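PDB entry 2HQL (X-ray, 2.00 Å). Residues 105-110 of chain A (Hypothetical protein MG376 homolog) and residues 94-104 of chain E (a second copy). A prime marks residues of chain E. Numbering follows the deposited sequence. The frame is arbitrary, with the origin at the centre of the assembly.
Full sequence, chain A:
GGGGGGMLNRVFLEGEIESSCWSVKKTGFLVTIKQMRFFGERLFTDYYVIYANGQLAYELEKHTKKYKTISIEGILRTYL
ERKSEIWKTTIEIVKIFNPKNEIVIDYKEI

Chain A (105-110) IDYKEI
Chain E (94-104) VKIFNPKNEIV

Residues 105-110 have no regular secondary structure; the chain is extended from Ile105 (phi/psi -104/158) through Tyr107 (-140/172) to Lys108 (-115/-173) and leaves that conformation at Glu109 (-150/55). In chain E, a type I turn from Asn98′ to Asn101′, closed by Asn101′ N to Asn98′ O at 2.8 Å, leads into residues 102′-104′. The stretches run antiparallel: CA atoms of Tyr107 and Val104′ lie 5.2 Å apart, those of Glu109 and Ile103′ 4.7 Å, those of Ile110 and Glu102′ 5.0 Å. Glu102′ N donates to Ile110 O at 2.8 Å and a nearly linear 178°; Lys108 N to Ile103′ O is weak, at 3.3 Å and 130°. Lys108 O and Ile103′ O stand 2.9 Å apart, but two acceptors cannot hydrogen-bond to each other; Lys108 O instead meets Ile103′ CA in a CA-H...O contact (3.5 Å, 134° at H).

The CA-to-CB bond of Tyr107 points toward chain E; chi1 is 57° (p) and chi2 -86°. The edge of Phe97′ (chi1 m) meets its ring face, centroids 5.3 Å apart and planes at 79°, while Tyr107 CB packs on Ile103′ CG2 at 3.5 Å. The CA-to-CB bond of Glu109 points away from chain E, but three bent torsions (-70°, -81°, -65°) bring OE2 to 2.9 Å from Phe97′ CE1, buried without a polar partner. Ile110 (m, p) sets CD1 4.0 Å from Val104′ CG2.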

# COMPACT_ATOMS: atom_id res chain seq x y z
N ILE A 105 14.26 -7.40 -3.58
CA ILE A 105 13.73 -6.58 -4.67
C ILE A 105 14.72 -5.58 -5.27
O ILE A 105 15.74 -5.22 -4.67
CB ILE A 105 12.46 -5.83 -4.17
CG1 ILE A 105 11.66 -6.74 -3.21
CG2 ILE A 105 11.57 -5.47 -5.34
CD1 ILE A 105 11.30 -8.12 -3.78
N ASP A 106 14.41 -5.18 -6.51
CA ASP A 106 15.17 -4.18 -7.26
C ASP A 106 14.44 -3.85 -8.56
O ASP A 106 13.52 -4.55 -8.97
CB ASP A 106 16.60 -4.61 -7.59
CG ASP A 106 17.55 -3.42 -7.68
OD1 ASP A 106 17.09 -2.32 -8.04
OD2 ASP A 106 18.76 -3.58 -7.39
N TYR A 107 14.87 -2.77 -9.20
CA TYR A 107 14.25 -2.32 -10.43
C TYR A 107 15.28 -1.81 -11.44
O TYR A 107 16.47 -1.69 -11.15
CB TYR A 107 13.27 -1.19 -10.11
CG TYR A 107 13.94 -0.03 -9.39
CD1 TYR A 107 14.09 -0.04 -8.01
CD2 TYR A 107 14.44 1.05 -10.11
CE1 TYR A 107 14.73 1.02 -7.35
CE2 TYR A 107 15.08 2.11 -9.47
CZ TYR A 107 15.22 2.09 -8.09
OH TYR A 107 15.85 3.14 -7.45
N LYS A 108 14.77 -1.54 -12.65
CA LYS A 108 15.53 -1.00 -13.77
C LYS A 108 14.93 0.37 -14.02
O LYS A 108 14.04 0.80 -13.28
CB LYS A 108 15.38 -1.87 -15.01
CG LYS A 108 15.59 -3.35 -14.75
CD LYS A 108 17.04 -3.78 -14.70
CE LYS A 108 17.08 -5.31 -14.66
NZ LYS A 108 18.43 -5.91 -14.80
N GLU A 109 15.35 1.02 -15.08
CA GLU A 109 14.92 2.38 -15.32
C GLU A 109 14.87 2.72 -16.79
O GLU A 109 15.47 3.71 -17.22
CB GLU A 109 15.90 3.31 -14.61
CG GLU A 109 15.83 3.27 -13.10
CD GLU A 109 14.69 4.11 -12.56
OE1 GLU A 109 14.74 5.35 -12.72
OE2 GLU A 109 13.75 3.53 -11.98
N ILE A 110 14.14 1.93 -17.58
CA ILE A 110 14.04 2.19 -19.01
C ILE A 110 13.59 3.61 -19.33
O ILE A 110 12.37 3.85 -19.43
CB ILE A 110 13.12 1.20 -19.69
CG1 ILE A 110 13.64 -0.23 -19.50
CG2 ILE A 110 13.05 1.53 -21.17
CD1 ILE A 110 13.54 -0.76 -18.09
OXT ILE A 110 14.48 4.48 -19.48
N VAL E 94 10.18 7.02 -1.01
CA VAL E 94 11.60 6.71 -0.92
C VAL E 94 12.30 7.35 -2.12
O VAL E 94 13.34 7.99 -1.98
CB VAL E 94 11.83 5.18 -0.96
CG1 VAL E 94 13.26 4.87 -1.29
CG2 VAL E 94 11.44 4.58 0.38
N LYS E 95 11.69 7.20 -3.30
CA LYS E 95 12.24 7.76 -4.51
C LYS E 95 11.13 8.10 -5.50
O LYS E 95 10.20 7.31 -5.69
CB LYS E 95 13.20 6.77 -5.16
CG LYS E 95 13.80 7.24 -6.48
CD LYS E 95 14.39 6.06 -7.25
CE LYS E 95 15.01 6.50 -8.57
NZ LYS E 95 16.25 7.30 -8.37
N ILE E 96 11.22 9.28 -6.10
CA ILE E 96 10.25 9.70 -7.11
C ILE E 96 10.93 9.30 -8.41
O ILE E 96 12.16 9.33 -8.51
CB ILE E 96 10.02 11.24 -7.13
CG1 ILE E 96 9.28 11.70 -5.87
CG2 ILE E 96 9.18 11.62 -8.33
CD1 ILE E 96 10.01 11.45 -4.59
N PHE E 97 10.15 8.90 -9.41
CA PHE E 97 10.74 8.51 -10.67
C PHE E 97 10.58 9.58 -11.74
O PHE E 97 9.77 10.49 -11.62
CB PHE E 97 10.13 7.19 -11.15
CG PHE E 97 10.58 6.01 -10.36
CD1 PHE E 97 11.91 5.61 -10.39
CD2 PHE E 97 9.69 5.32 -9.55
CE1 PHE E 97 12.36 4.54 -9.63
CE2 PHE E 97 10.12 4.24 -8.78
CZ PHE E 97 11.46 3.85 -8.82
N ASN E 98 11.39 9.45 -12.79
CA ASN E 98 11.33 10.37 -13.91
C ASN E 98 10.12 9.90 -14.70
O ASN E 98 10.07 8.74 -15.14
CB ASN E 98 12.59 10.25 -14.77
CG ASN E 98 12.82 11.47 -15.67
OD1 ASN E 98 11.98 11.81 -16.50
ND2 ASN E 98 13.96 12.12 -15.48
N PRO E 99 9.11 10.77 -14.88
CA PRO E 99 7.91 10.38 -15.63
C PRO E 99 8.20 9.81 -17.01
O PRO E 99 7.44 8.98 -17.51
CB PRO E 99 7.09 11.67 -15.67
CG PRO E 99 8.11 12.76 -15.47
CD PRO E 99 9.02 12.17 -14.44
N LYS E 100 9.30 10.25 -17.62
CA LYS E 100 9.67 9.77 -18.95
C LYS E 100 10.45 8.45 -18.89
O LYS E 100 11.03 8.01 -19.88
CB LYS E 100 10.48 10.84 -19.70
CG LYS E 100 10.85 10.47 -21.14
CD LYS E 100 9.62 10.04 -21.94
CE LYS E 100 10.00 9.46 -23.30
NZ LYS E 100 8.79 8.99 -24.04
N ASN E 101 10.45 7.82 -17.72
CA ASN E 101 11.15 6.55 -17.54
C ASN E 101 10.23 5.49 -16.97
O ASN E 101 9.40 5.78 -16.12
CB ASN E 101 12.35 6.72 -16.61
CG ASN E 101 13.54 7.33 -17.30
OD1 ASN E 101 14.04 6.79 -18.29
ND2 ASN E 101 14.01 8.46 -16.79
N GLU E 102 10.40 4.26 -17.46
CA GLU E 102 9.61 3.13 -16.98
C GLU E 102 10.42 2.53 -15.83
O GLU E 102 11.45 3.10 -15.45
CB GLU E 102 9.43 2.09 -18.08
CG GLU E 102 8.35 1.06 -17.77
CD GLU E 102 8.19 0.03 -18.87
OE1 GLU E 102 8.08 0.44 -20.04
OE2 GLU E 102 8.15 -1.18 -18.57
N ILE E 103 9.97 1.41 -15.26
CA ILE E 103 10.68 0.81 -14.12
C ILE E 103 11.12 -0.65 -14.29
O ILE E 103 12.22 -0.95 -14.71
CB ILE E 103 9.84 0.95 -12.82
CG1 ILE E 103 9.37 2.41 -12.66
CG2 ILE E 103 10.65 0.51 -11.61
CD1 ILE E 103 10.48 3.43 -12.53
N VAL E 104 10.25 -1.56 -13.91
CA VAL E 104 10.49 -2.98 -14.00
C VAL E 104 11.33 -3.54 -12.85
O VAL E 104 10.73 -4.17 -11.94
CB VAL E 104 11.16 -3.37 -15.35
CG1 VAL E 104 11.18 -4.87 -15.50
CG2 VAL E 104 10.40 -2.75 -16.51